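Local coordinates for succinate-semialdehyde dehydrogenase (NAD(P)(+)) (Marinobacter aquaeolei, PDB 3RH9), which probably oxidises succinate semialdehyde to succinate with NAD+ or NADP+ as electron acceptor, as a member of the aldehyde dehydrogenase family, at residues Gly258-Phe263 / Cys292-Phe297; Glu10-Tyr15 / Thr189-Phe194; Trp76-Arg81 / Tyr119-Ile124; His99-Lys104 / Trp157-Gly162. All blocks are in the same frame, centred on the assembly; numbering follows the deposited sequence.

How the contacts relate
Contacts 1, 3 and 4 are buried, whereas contact 2 is only partly so, where the N-terminal arm lies on helix 188-197. Contact 1 is mostly hydrogen-bonded, two neighbouring parallel strands with an arginine at their start; its centre is about 34 Å from that of contact 2, across the chain's centre. Contacts 2 and 3 are carried by apolar packing, and contact 4 sets a histidine against the rim of a tryptophan and adds one weak polar bond. Contact 3 uses the last turns of helix 103-123, and contact 4 the turn that leads into its start. Helix 188-197 ties three of them together: Thr189 packs on Pro160 and Ile161 of contact 4, and Phe193 on Ile80 of contact 3.

Contact 1 (Gly258-Phe263 / Cys292-Phe297); sequences GGNAPF and CANRIF
Ala261 O is gripped by two backbone amides, Asn294 N at 2.7 Å and Arg295 N at 2.9 Å, the first lying in its carbonyl plane. The pairing then runs on in parallel register, with Phe263 N bonded almost straight to Arg295 O (2.7 Å) and Phe297 N reaching Phe263 O from above the carbonyl plane. Arg295 turns its chain at chi3 (-57°), which brings the guanidinium round to Asn260: NH2 gives a bond to Asn260 O (2.9 Å) within the guanidinium plane, and NE gives a weak one to Asn260 OD1. The Asn260 amide stands at 77° to the guanidinium, and Phe297 CE1 lies 4.0 Å above one guanidinium face. Outside the pair, NH2 also bonds Gly409 O, and Tyr385 makes a cation-pi contact. A leucine in place of Arg295 would probably leave the Asn260 carbonyl without this donor and Tyr385 without its cation. Pro262 and Arg295 share one face of the sheet; on the other, Phe263 CB lies 3.5 Å from Ala293 CB. Strands 262-265 and 295-299, joined through helix 271-283, form a beta-alpha-beta crossover in the seven-stranded sheet of the aldehyde dehydrogenase fold.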
loop_
_atom_site.group_PDB
_atom_site.type_symbol
_atom_site.label_atom_id
_atom_site.label_comp_id
_atom_site.label_asym_id
_atom_site.label_seq_id
_atom_site.Cartn_x
_atom_site.Cartn_y
_atom_site.Cartn_z
ATOM N N GLY A 258 -1.116 -7.476 -14.209
ATOM C CA GLY A 258 -1.896 -7.627 -15.427
ATOM C C GLY A 258 -3.086 -6.687 -15.546
ATOM O O GLY A 258 -3.508 -6.060 -14.565
ATOM N N GLY A 259 -3.627 -6.576 -16.756
ATOM C CA GLY A 259 -4.839 -5.804 -16.973
ATOM C C GLY A 259 -5.656 -6.424 -18.082
ATOM O O GLY A 259 -5.177 -7.330 -18.758
ATOM N N ASN A 260 -6.879 -5.942 -18.272
ATOM C CA ASN A 260 -7.749 -6.388 -19.363
ATOM C C ASN A 260 -8.522 -5.168 -19.834
ATOM O O ASN A 260 -9.719 -5.024 -19.556
ATOM C CB ASN A 260 -8.704 -7.483 -18.882
ATOM C CG ASN A 260 -9.407 -8.201 -20.017
ATOM O OD1 ASN A 260 -9.831 -7.588 -20.982
ATOM N ND2 ASN A 260 -9.545 -9.517 -19.895
ATOM N N ALA A 261 -7.829 -4.282 -20.543
ATOM C CA ALA A 261 -8.378 -2.973 -20.884
ATOM C C ALA A 261 -9.545 -3.016 -21.876
ATOM O O ALA A 261 -9.430 -3.587 -22.961
ATOM C CB ALA A 261 -7.268 -2.039 -21.390
ATOM N N PRO A 262 -10.675 -2.399 -21.496
ATOM C CA PRO A 262 -11.839 -2.216 -22.355
ATOM C C PRO A 262 -11.708 -0.874 -23.058
ATOM O O PRO A 262 -11.463 0.128 -22.399
ATOM C CB PRO A 262 -12.995 -2.146 -21.361
ATOM C CG PRO A 262 -12.368 -2.042 -19.999
ATOM C CD PRO A 262 -10.912 -1.829 -20.165
ATOM N N PHE A 263 -11.848 -0.866 -24.379
ATOM C CA PHE A 263 -11.772 0.354 -25.184
ATOM C C PHE A 263 -13.158 0.543 -25.788
ATOM O O PHE A 263 -13.554 -0.202 -26.679
ATOM C CB PHE A 263 -10.723 0.158 -26.267
ATOM C CG PHE A 263 -10.480 1.361 -27.133
ATOM C CD1 PHE A 263 -11.368 1.703 -28.145
ATOM C CD2 PHE A 263 -9.326 2.112 -26.987
ATOM C CE1 PHE A 263 -11.130 2.805 -28.962
ATOM C CE2 PHE A 263 -9.090 3.212 -27.816
ATOM C CZ PHE A 263 -9.992 3.552 -28.798
ATOM N N CYS A 292 -2.584 -1.652 -23.581
ATOM C CA CYS A 292 -3.203 -1.911 -24.878
ATOM C C CYS A 292 -4.651 -2.341 -24.758
ATOM O O CYS A 292 -4.999 -3.158 -23.901
ATOM C CB CYS A 292 -2.413 -2.963 -25.644
ATOM S SG CYS A 292 -0.878 -2.264 -26.240
ATOM N N ALA A 293 -5.507 -1.784 -25.605
ATOM C CA ALA A 293 -6.902 -2.196 -25.590
ATOM C C ALA A 293 -6.897 -3.714 -25.724
ATOM O O ALA A 293 -6.113 -4.264 -26.497
ATOM C CB ALA A 293 -7.662 -1.553 -26.730
ATOM N N ASN A 294 -7.732 -4.390 -24.947
ATOM C CA ASN A 294 -7.831 -5.834 -25.061
ATOM C C ASN A 294 -9.231 -6.238 -25.509
ATOM O O ASN A 294 -9.405 -7.204 -26.254
ATOM C CB ASN A 294 -7.446 -6.523 -23.750
ATOM C CG ASN A 294 -7.290 -8.016 -23.907
ATOM O OD1 ASN A 294 -8.057 -8.796 -23.353
ATOM N ND2 ASN A 294 -6.316 -8.420 -24.679
ATOM N N ARG A 295 -10.223 -5.481 -25.054
ATOM C CA ARG A 295 -11.609 -5.673 -25.463
ATOM C C ARG A 295 -12.120 -4.376 -26.076
ATOM O O ARG A 295 -12.125 -3.335 -25.422
ATOM C CB ARG A 295 -12.455 -6.078 -24.259
ATOM C CG ARG A 295 -12.218 -7.498 -23.820
ATOM C CD ARG A 295 -12.847 -7.774 -22.497
ATOM N NE ARG A 295 -12.351 -6.844 -21.488
ATOM C CZ ARG A 295 -13.041 -6.493 -20.409
ATOM N NH1 ARG A 295 -14.247 -7.002 -20.222
ATOM N NH2 ARG A 295 -12.539 -5.630 -19.527
ATOM N N ILE A 296 -12.515 -4.417 -27.344
ATOM C CA ILE A 296 -13.045 -3.221 -27.994
ATOM C C ILE A 296 -14.558 -3.309 -28.048
ATOM O O ILE A 296 -15.118 -4.090 -28.804
ATOM C CB ILE A 296 -12.476 -3.001 -29.415
ATOM C CG1 ILE A 296 -10.989 -2.637 -29.377
ATOM C CG2 ILE A 296 -13.217 -1.889 -30.105
ATOM C CD1 ILE A 296 -10.094 -3.774 -29.055
ATOM N N PHE A 297 -15.221 -2.525 -27.211
ATOM C CA PHE A 297 -16.669 -2.506 -27.198
ATOM C C PHE A 297 -17.176 -1.436 -28.157
ATOM O O PHE A 297 -16.855 -0.260 -28.011
ATOM C CB PHE A 297 -17.193 -2.240 -25.789
ATOM C CG PHE A 297 -16.999 -3.388 -24.841
ATOM C CD1 PHE A 297 -15.866 -3.461 -24.045
ATOM C CD2 PHE A 297 -17.953 -4.387 -24.735
ATOM C CE1 PHE A 297 -15.686 -4.510 -23.161
ATOM C CE2 PHE A 297 -17.781 -5.436 -23.859
ATOM C CZ PHE A 297 -16.640 -5.497 -23.067
#

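Contact 2 (Glu10-Tyr15 / Thr189-Phe194); sequences ENLTGY and TMIAFF
Ile191 CD1 sits against both methyls of Leu12, 3.7 Å from Leu12 CD1 and 3.7 Å from Leu12 CD2, the two side chains crossing at about a right angle. The other branch of Ile191, CG2, meets the backbone carbonyl of Asn11, so the two ends of one isoleucine touch successive residues of the arm. Its chi1 of -66° sets CG2 opposite the backbone N and CG1 opposite the carbonyl carbon, which spreads the branches along residues 11-12. One helical turn on, Phe194 meets Tyr15: Phe194 CD1 lies 3.7 Å from Tyr15 CG and 3.7 Å from Tyr15 CD1. Their ring planes are inclined at 50°, with centroids 5.3 Å apart, so the pair is oblique. The arrangement is an N-terminal arm laid against the side of helix 188-197 that carries Ile191 and Phe194, beside edge strand 207-209 of the six-stranded sheet in the aldehyde dehydrogenase fold. Ile191 and Phe194, three residues apart, both direct their side chains at the arm, and Tyr15 points its own back at the helix. Further out, the Tyr15 hydroxyl is hydrogen-bonded to Asp198 OD1, while its ring makes an edge-to-face pair with Trp20 and its backbone bonds Leu209. Thr13 turns away from the helix, and its OG1 is hydrogen-bonded to Asp22 OD1.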
loop_
_atom_site.group_PDB
_atom_site.type_symbol
_atom_site.label_atom_id
_atom_site.label_comp_id
_atom_site.label_asym_id
_atom_site.label_seq_id
_atom_site.Cartn_x
_atom_site.Cartn_y
_atom_site.Cartn_z
ATOM N N GLU A 10 30.076 -2.507 -23.189
ATOM C CA GLU A 10 31.449 -2.981 -22.956
ATOM C C GLU A 10 31.578 -3.750 -21.651
ATOM O O GLU A 10 32.579 -4.417 -21.400
ATOM C CB GLU A 10 32.424 -1.813 -22.918
ATOM C CG GLU A 10 32.916 -1.345 -24.275
ATOM C CD GLU A 10 33.687 -0.044 -24.168
ATOM O OE1 GLU A 10 33.088 0.971 -23.742
ATOM O OE2 GLU A 10 34.895 -0.042 -24.499
ATOM N N ASN A 11 30.560 -3.632 -20.811
ATOM C CA ASN A 11 30.511 -4.404 -19.587
ATOM C C ASN A 11 29.239 -5.206 -19.544
ATOM O O ASN A 11 28.158 -4.670 -19.313
ATOM C CB ASN A 11 30.624 -3.492 -18.385
ATOM C CG ASN A 11 31.982 -2.854 -18.289
ATOM O OD1 ASN A 11 32.962 -3.508 -17.915
ATOM N ND2 ASN A 11 32.060 -1.571 -18.637
ATOM N N LEU A 12 29.379 -6.497 -19.803
ATOM C CA LEU A 12 28.245 -7.394 -19.870
ATOM C C LEU A 12 28.264 -8.209 -18.589
ATOM O O LEU A 12 28.685 -9.356 -18.566
ATOM C CB LEU A 12 28.358 -8.287 -21.109
ATOM C CG LEU A 12 27.071 -8.492 -21.906
ATOM C CD1 LEU A 12 26.070 -9.292 -21.082
ATOM C CD2 LEU A 12 26.455 -7.166 -22.351
ATOM N N THR A 13 27.822 -7.592 -17.510
ATOM C CA THR A 13 27.907 -8.204 -16.198
ATOM C C THR A 13 27.090 -7.339 -15.260
ATOM O O THR A 13 26.513 -6.333 -15.677
ATOM C CB THR A 13 29.371 -8.265 -15.713
ATOM O OG1 THR A 13 29.421 -8.730 -14.363
ATOM C CG2 THR A 13 30.020 -6.895 -15.781
ATOM N N GLY A 14 27.041 -7.726 -13.993
ATOM C CA GLY A 14 26.282 -6.976 -13.014
ATOM C C GLY A 14 26.931 -5.668 -12.622
ATOM O O GLY A 14 27.973 -5.277 -13.149
ATOM N N TYR A 15 26.303 -4.977 -11.687
ATOM C CA TYR A 15 26.819 -3.704 -11.232
ATOM C C TYR A 15 26.555 -3.569 -9.759
ATOM O O TYR A 15 25.440 -3.254 -9.347
ATOM C CB TYR A 15 26.148 -2.557 -11.971
ATOM C CG TYR A 15 26.810 -1.215 -11.753
ATOM C CD1 TYR A 15 26.455 -0.401 -10.680
ATOM C CD2 TYR A 15 27.786 -0.763 -12.624
ATOM C CE1 TYR A 15 27.051 0.829 -10.490
ATOM C CE2 TYR A 15 28.396 0.469 -12.442
ATOM C CZ TYR A 15 28.022 1.261 -11.378
ATOM O OH TYR A 15 28.629 2.482 -11.223
ATOM N N THR A 189 19.188 -3.583 -22.391
ATOM C CA THR A 189 18.792 -2.196 -22.316
ATOM C C THR A 189 19.197 -1.755 -20.929
ATOM O O THR A 189 19.651 -0.632 -20.730
ATOM C CB THR A 189 17.287 -2.013 -22.561
ATOM O OG1 THR A 189 17.005 -2.321 -23.924
ATOM C CG2 THR A 189 16.865 -0.589 -22.323
HETATM N N MSE A 190 19.054 -2.667 -19.973
HETATM C CA MSE A 190 19.371 -2.361 -18.592
HETATM C C MSE A 190 20.871 -2.123 -18.455
HETATM O O MSE A 190 21.316 -1.160 -17.816
HETATM C CB MSE A 190 18.914 -3.486 -17.660
HETATM C CG MSE A 190 18.827 -3.042 -16.207
HETATM SE SE MSE A 190 17.584 -1.528 -16.060
HETATM C CE MSE A 190 18.409 -0.579 -14.607
ATOM N N ILE A 191 21.650 -3.007 -19.060
ATOM C CA ILE A 191 23.085 -2.850 -19.010
ATOM C C ILE A 191 23.485 -1.496 -19.603
ATOM O O ILE A 191 24.294 -0.773 -19.021
ATOM C CB ILE A 191 23.809 -4.027 -19.684
ATOM C CG1 ILE A 191 23.554 -5.298 -18.880
ATOM C CG2 ILE A 191 25.296 -3.762 -19.740
ATOM C CD1 ILE A 191 24.138 -6.520 -19.488
ATOM N N ALA A 192 22.883 -1.143 -20.736
ATOM C CA ALA A 192 23.165 0.128 -21.400
ATOM C C ALA A 192 22.859 1.317 -20.498
ATOM O O ALA A 192 23.656 2.251 -20.379
ATOM C CB ALA A 192 22.383 0.235 -22.696
ATOM N N PHE A 193 21.695 1.270 -19.864
ATOM C CA PHE A 193 21.301 2.254 -18.867
ATOM C C PHE A 193 22.351 2.383 -17.742
ATOM O O PHE A 193 22.758 3.495 -17.385
ATOM C CB PHE A 193 19.933 1.889 -18.296
ATOM C CG PHE A 193 19.335 2.952 -17.446
ATOM C CD1 PHE A 193 19.501 4.286 -17.770
ATOM C CD2 PHE A 193 18.596 2.624 -16.323
ATOM C CE1 PHE A 193 18.939 5.281 -16.976
ATOM C CE2 PHE A 193 18.027 3.607 -15.528
ATOM C CZ PHE A 193 18.193 4.937 -15.848
ATOM N N PHE A 194 22.794 1.256 -17.190
ATOM C CA PHE A 194 23.789 1.306 -16.132
ATOM C C PHE A 194 25.101 1.839 -16.652
ATOM O O PHE A 194 25.784 2.585 -15.961
ATOM C CB PHE A 194 23.967 -0.047 -15.449
ATOM C CG PHE A 194 23.110 -0.208 -14.242
ATOM C CD1 PHE A 194 23.611 0.057 -12.987
ATOM C CD2 PHE A 194 21.790 -0.572 -14.359
ATOM C CE1 PHE A 194 22.823 -0.076 -11.862
ATOM C CE2 PHE A 194 20.997 -0.706 -13.231
ATOM C CZ PHE A 194 21.516 -0.451 -11.982
#

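Contact 3 (Trp76-Arg81 / Tyr119-Ile124); sequences WLEDIR and YCAKHI
Leu77 and Ala121 form the centre of the apolar packing, Leu77 CB lying 4.0 Å from Ala121 CB where the two backbones come nearest. With CG opposite its own carbonyl carbon (chi1 -59°), Leu77 sends CD1 across the last turn of helix 103-123. Leu77 CD1 rests 3.7 Å from Cys120 O and 4.1 Å from Ile124 CD1, with Cys120 CB also beside it. On the other flank Glu78 takes part through its methylene chain: Glu78 CG is 3.9 Å from Ala121 CB. Ala121 faces the neighbouring helix where the segment axes, nearly antiparallel at 155°, approach to 8.7 Å, a spacing consistent with its small side chain. Polar interactions lie around this patch. The Arg81 guanidinium folds back over Glu78 CA, and its NH2 makes a salt bridge to Asp118, whose other carboxylate oxygen is paired with Lys122 NZ; the shared acid probably offsets the two like charges. Arg74 NH2, one turn before Leu77, is hydrogen-bonded to Ala121 O. Glu134 of the second subunit packs on Tyr119 and His123. Helices 70-86 and 103-123 thus pack as an antiparallel pair, and helix 162-174 closes over one side of it, with Leu172 on Leu77 and Ser169 on Cys120.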
loop_
_atom_site.group_PDB
_atom_site.type_symbol
_atom_site.label_atom_id
_atom_site.label_comp_id
_atom_site.label_asym_id
_atom_site.label_seq_id
_atom_site.Cartn_x
_atom_site.Cartn_y
_atom_site.Cartn_z
ATOM N N TRP A 76 21.304 14.303 -9.625
ATOM C CA TRP A 76 21.305 12.932 -10.157
ATOM C C TRP A 76 20.195 12.738 -11.193
ATOM O O TRP A 76 20.433 12.287 -12.311
ATOM C CB TRP A 76 21.040 11.914 -9.057
ATOM C CG TRP A 76 21.969 11.919 -7.917
ATOM C CD1 TRP A 76 23.218 12.424 -7.890
ATOM C CD2 TRP A 76 21.738 11.332 -6.625
ATOM N NE1 TRP A 76 23.782 12.221 -6.659
ATOM C CE2 TRP A 76 22.895 11.549 -5.862
ATOM C CE3 TRP A 76 20.659 10.650 -6.041
ATOM C CZ2 TRP A 76 23.012 11.110 -4.533
ATOM C CZ3 TRP A 76 20.776 10.212 -4.723
ATOM C CH2 TRP A 76 21.943 10.441 -3.987
ATOM N N LEU A 77 18.967 13.040 -10.779
ATOM C CA LEU A 77 17.805 12.910 -11.642
ATOM C C LEU A 77 18.049 13.686 -12.920
ATOM O O LEU A 77 17.871 13.162 -14.023
ATOM C CB LEU A 77 16.545 13.427 -10.932
ATOM C CG LEU A 77 16.199 12.725 -9.611
ATOM C CD1 LEU A 77 15.135 13.448 -8.814
ATOM C CD2 LEU A 77 15.781 11.303 -9.899
ATOM N N GLU A 78 18.477 14.938 -12.765
ATOM C CA GLU A 78 18.705 15.815 -13.913
ATOM C C GLU A 78 19.750 15.243 -14.864
ATOM O O GLU A 78 19.540 15.217 -16.082
ATOM C CB GLU A 78 19.098 17.215 -13.456
ATOM C CG GLU A 78 17.914 18.128 -13.179
ATOM C CD GLU A 78 18.284 19.321 -12.297
ATOM O OE1 GLU A 78 19.485 19.500 -11.962
ATOM O OE2 GLU A 78 17.358 20.077 -11.930
ATOM N N ASP A 79 20.868 14.783 -14.297
ATOM C CA ASP A 79 21.912 14.129 -15.067
ATOM C C ASP A 79 21.386 12.871 -15.775
ATOM O O ASP A 79 21.622 12.685 -16.963
ATOM C CB ASP A 79 23.115 13.775 -14.181
ATOM C CG ASP A 79 23.935 14.995 -13.762
ATOM O OD1 ASP A 79 23.632 16.129 -14.219
ATOM O OD2 ASP A 79 24.897 14.807 -12.965
ATOM N N ILE A 80 20.689 12.004 -15.048
ATOM C CA ILE A 80 20.126 10.807 -15.663
ATOM C C ILE A 80 19.152 11.160 -16.791
ATOM O O ILE A 80 19.209 10.583 -17.869
ATOM C CB ILE A 80 19.431 9.900 -14.642
ATOM C CG1 ILE A 80 20.460 9.292 -13.683
ATOM C CG2 ILE A 80 18.681 8.800 -15.341
ATOM C CD1 ILE A 80 19.859 8.684 -12.427
ATOM N N ARG A 81 18.274 12.125 -16.547
ATOM C CA ARG A 81 17.322 12.541 -17.570
ATOM C C ARG A 81 18.033 13.011 -18.836
ATOM O O ARG A 81 17.564 12.762 -19.951
ATOM C CB ARG A 81 16.392 13.632 -17.042
ATOM C CG ARG A 81 15.578 14.334 -18.113
ATOM C CD ARG A 81 16.156 15.693 -18.417
ATOM N NE ARG A 81 15.710 16.694 -17.453
ATOM C CZ ARG A 81 16.448 17.725 -17.041
ATOM N NH1 ARG A 81 17.686 17.889 -17.494
ATOM N NH2 ARG A 81 15.948 18.590 -16.163
ATOM N N TYR A 119 10.443 14.844 -14.392
ATOM C CA TYR A 119 9.313 15.231 -13.590
ATOM C C TYR A 119 9.670 15.131 -12.114
ATOM O O TYR A 119 9.250 15.957 -11.305
ATOM C CB TYR A 119 8.087 14.401 -13.927
ATOM C CG TYR A 119 6.969 14.692 -12.981
ATOM C CD1 TYR A 119 6.842 13.978 -11.798
ATOM C CD2 TYR A 119 6.056 15.712 -13.247
ATOM C CE1 TYR A 119 5.828 14.260 -10.912
ATOM C CE2 TYR A 119 5.026 15.999 -12.358
ATOM C CZ TYR A 119 4.927 15.269 -11.194
ATOM O OH TYR A 119 3.918 15.531 -10.307
ATOM N N CYS A 120 10.470 14.133 -11.768
ATOM C CA CYS A 120 10.898 13.959 -10.385
ATOM C C CYS A 120 11.893 15.007 -9.917
ATOM O O CYS A 120 11.925 15.358 -8.740
ATOM C CB CYS A 120 11.467 12.562 -10.174
ATOM S SG CYS A 120 10.180 11.362 -9.882
ATOM N N ALA A 121 12.713 15.504 -10.832
ATOM C CA ALA A 121 13.604 16.604 -10.493
ATOM C C ALA A 121 12.785 17.871 -10.206
ATOM O O ALA A 121 13.007 18.556 -9.203
ATOM C CB ALA A 121 14.614 16.839 -11.597
ATOM N N LYS A 122 11.825 18.173 -11.070
ATOM C CA LYS A 122 11.003 19.348 -10.844
ATOM C C LYS A 122 10.203 19.252 -9.563
ATOM O O LYS A 122 10.005 20.249 -8.888
ATOM C CB LYS A 122 10.077 19.622 -12.023
ATOM C CG LYS A 122 10.827 20.077 -13.262
ATOM C CD LYS A 122 9.949 20.037 -14.509
ATOM C CE LYS A 122 10.784 20.344 -15.754
ATOM N NZ LYS A 122 9.909 20.467 -16.953
ATOM N N HIS A 123 9.763 18.060 -9.195
ATOM C CA HIS A 123 8.844 17.945 -8.055
ATOM C C HIS A 123 9.405 17.303 -6.788
ATOM O O HIS A 123 8.670 17.061 -5.838
ATOM C CB HIS A 123 7.572 17.231 -8.482
ATOM C CG HIS A 123 6.847 17.928 -9.586
ATOM N ND1 HIS A 123 5.874 18.873 -9.352
ATOM C CD2 HIS A 123 6.980 17.845 -10.929
ATOM C CE1 HIS A 123 5.416 19.323 -10.507
ATOM N NE2 HIS A 123 6.068 18.716 -11.479
ATOM N N ILE A 124 10.703 17.044 -6.773
ATOM C CA ILE A 124 11.344 16.436 -5.623
ATOM C C ILE A 124 11.011 17.178 -4.312
ATOM O O ILE A 124 11.034 16.587 -3.220
ATOM C CB ILE A 124 12.868 16.358 -5.843
ATOM C CG1 ILE A 124 13.536 15.521 -4.758
ATOM C CG2 ILE A 124 13.481 17.756 -5.912
ATOM C CD1 ILE A 124 14.995 15.197 -5.063
#

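Contact 4 (His99-Lys104 / Trp157-Gly162); sequences HGKPWK and WNFPIG
The His99 imidazole directs CD2 at the edge of the Trp157 indole, 4.0 Å from Trp157 CE3, the side chains crossing at about a right angle. Lys101 NZ lies 4.0 Å above one face of the imidazole, toward its rim, and Lys101 CA is at the ring's edge; one face of the indole carries Asn158 OD1. Segment 157-162, after strand 151-154, carries the Trp-Asn-Phe-Pro motif of aldehyde dehydrogenases, and in relatives its asparagine amide contributes to the oxyanion hole; here the Asn158 side chain is about 7 Å from that of Glu256, the predicted active-site residue. His99 ends helix 88-99, and with CG opposite its backbone N (chi1 180°) the ring reaches the loop, CD2 coming 3.3 Å from Trp157 O. Within the turn, after Gly100 with its positive phi, Lys101 N bonds His99 ND1 at 3.1 Å. With an alanine in place of His99, Lys101 N would probably lose this acceptor and a gap would open beside the Trp157 edge. The main partner of Lys101 is Glu109, by salt bridge, whose OE2 accepts hydrogen bonds from the backbone N of Ile161 and of Gly162. Across the contact, Lys101 NZ adds a weak, long bond of 3.4 Å to Asn158 O and lies 3.8 Å from Phe159 CD2.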
loop_
_atom_site.group_PDB
_atom_site.type_symbol
_atom_site.label_atom_id
_atom_site.label_comp_id
_atom_site.label_asym_id
_atom_site.label_seq_id
_atom_site.Cartn_x
_atom_site.Cartn_y
_atom_site.Cartn_z
ATOM N N HIS A 99 14.000 -6.755 -27.816
ATOM C CA HIS A 99 12.547 -6.764 -27.659
ATOM C C HIS A 99 11.814 -7.087 -28.958
ATOM O O HIS A 99 10.923 -7.917 -28.970
ATOM C CB HIS A 99 12.079 -5.408 -27.136
ATOM C CG HIS A 99 10.599 -5.302 -26.941
ATOM N ND1 HIS A 99 9.763 -4.758 -27.891
ATOM C CD2 HIS A 99 9.810 -5.636 -25.891
ATOM C CE1 HIS A 99 8.522 -4.773 -27.441
ATOM N NE2 HIS A 99 8.522 -5.298 -26.228
ATOM N N GLY A 100 12.192 -6.428 -30.048
ATOM C CA GLY A 100 11.554 -6.649 -31.328
ATOM C C GLY A 100 10.903 -5.371 -31.816
ATOM O O GLY A 100 10.771 -5.138 -33.012
ATOM N N LYS A 101 10.488 -4.546 -30.868
ATOM C CA LYS A 101 9.945 -3.222 -31.142
ATOM C C LYS A 101 10.782 -2.468 -32.194
ATOM O O LYS A 101 12.008 -2.556 -32.204
ATOM C CB LYS A 101 9.939 -2.446 -29.825
ATOM C CG LYS A 101 8.953 -1.311 -29.732
ATOM C CD LYS A 101 9.097 -0.610 -28.376
ATOM C CE LYS A 101 9.177 -1.639 -27.247
ATOM N NZ LYS A 101 8.824 -1.096 -25.910
ATOM N N PRO A 102 10.126 -1.709 -33.079
ATOM C CA PRO A 102 10.849 -0.952 -34.109
ATOM C C PRO A 102 11.736 0.147 -33.528
ATOM O O PRO A 102 11.365 0.775 -32.530
ATOM C CB PRO A 102 9.726 -0.330 -34.943
ATOM C CG PRO A 102 8.538 -1.171 -34.669
ATOM C CD PRO A 102 8.673 -1.602 -33.239
ATOM N N TRP A 103 12.884 0.380 -34.165
ATOM C CA TRP A 103 13.900 1.311 -33.669
ATOM C C TRP A 103 13.339 2.662 -33.244
ATOM O O TRP A 103 13.591 3.122 -32.140
ATOM C CB TRP A 103 14.943 1.532 -34.739
ATOM C CG TRP A 103 16.237 2.009 -34.203
ATOM C CD1 TRP A 103 16.487 2.458 -32.941
ATOM C CD2 TRP A 103 17.471 2.111 -34.922
ATOM N NE1 TRP A 103 17.808 2.816 -32.824
ATOM C CE2 TRP A 103 18.433 2.614 -34.026
ATOM C CE3 TRP A 103 17.858 1.812 -36.236
ATOM C CZ2 TRP A 103 19.755 2.833 -34.401
ATOM C CZ3 TRP A 103 19.165 2.030 -36.604
ATOM C CH2 TRP A 103 20.099 2.537 -35.692
ATOM N N LYS A 104 12.601 3.305 -34.142
ATOM C CA LYS A 104 11.823 4.500 -33.808
ATOM C C LYS A 104 11.076 4.378 -32.478
ATOM O O LYS A 104 11.395 5.069 -31.514
ATOM C CB LYS A 104 10.796 4.789 -34.899
ATOM C CG LYS A 104 11.325 5.543 -36.090
ATOM C CD LYS A 104 10.159 5.982 -36.970
ATOM C CE LYS A 104 9.249 6.949 -36.228
ATOM N NZ LYS A 104 9.872 8.307 -36.090
ATOM N N TRP A 157 9.833 -7.399 -19.511
ATOM C CA TRP A 157 10.419 -7.064 -20.790
ATOM C C TRP A 157 9.572 -6.081 -21.597
ATOM O O TRP A 157 10.069 -5.554 -22.586
ATOM C CB TRP A 157 10.703 -8.330 -21.606
ATOM C CG TRP A 157 9.532 -9.260 -21.674
ATOM C CD1 TRP A 157 9.354 -10.406 -20.966
ATOM C CD2 TRP A 157 8.361 -9.096 -22.475
ATOM N NE1 TRP A 157 8.147 -10.974 -21.276
ATOM C CE2 TRP A 157 7.516 -10.189 -22.202
ATOM C CE3 TRP A 157 7.951 -8.137 -23.407
ATOM C CZ2 TRP A 157 6.287 -10.356 -22.830
ATOM C CZ3 TRP A 157 6.731 -8.295 -24.021
ATOM C CH2 TRP A 157 5.910 -9.399 -23.733
ATOM N N ASN A 158 8.316 -5.826 -21.196
ATOM C CA ASN A 158 7.422 -5.014 -22.039
ATOM C C ASN A 158 7.983 -3.622 -22.289
ATOM O O ASN A 158 7.819 -3.063 -23.382
ATOM C CB ASN A 158 5.993 -4.841 -21.508
ATOM C CG ASN A 158 5.587 -5.870 -20.500
ATOM O OD1 ASN A 158 6.049 -7.010 -20.509
ATOM N ND2 ASN A 158 4.678 -5.470 -19.613
ATOM N N PHE A 159 8.599 -3.038 -21.269
ATOM C CA PHE A 159 9.260 -1.748 -21.442
ATOM C C PHE A 159 10.629 -1.782 -20.803
ATOM O O PHE A 159 10.795 -1.381 -19.651
ATOM C CB PHE A 159 8.425 -0.615 -20.858
ATOM C CG PHE A 159 7.229 -0.274 -21.679
ATOM C CD1 PHE A 159 5.977 -0.736 -21.324
ATOM C CD2 PHE A 159 7.360 0.499 -22.824
ATOM C CE1 PHE A 159 4.862 -0.428 -22.091
ATOM C CE2 PHE A 159 6.248 0.812 -23.600
ATOM C CZ PHE A 159 4.993 0.345 -23.226
ATOM N N PRO A 160 11.616 -2.281 -21.552
ATOM C CA PRO A 160 12.963 -2.484 -21.008
ATOM C C PRO A 160 13.584 -1.198 -20.441
ATOM O O PRO A 160 14.412 -1.290 -19.539
ATOM C CB PRO A 160 13.750 -3.012 -22.212
ATOM C CG PRO A 160 12.699 -3.606 -23.116
ATOM C CD PRO A 160 11.510 -2.711 -22.955
ATOM N N ILE A 161 13.191 -0.027 -20.937
ATOM C CA ILE A 161 13.655 1.222 -20.335
ATOM C C ILE A 161 12.555 2.054 -19.670
ATOM O O ILE A 161 12.815 2.767 -18.728
ATOM C CB ILE A 161 14.450 2.106 -21.317
ATOM C CG1 ILE A 161 15.483 2.932 -20.552
ATOM C CG2 ILE A 161 13.540 3.025 -22.090
ATOM C CD1 ILE A 161 16.545 2.112 -19.830
ATOM N N GLY A 162 11.330 1.970 -20.159
ATOM C CA GLY A 162 10.250 2.757 -19.586
ATOM C C GLY A 162 9.884 2.370 -18.159
ATOM O O GLY A 162 9.779 3.230 -17.280
#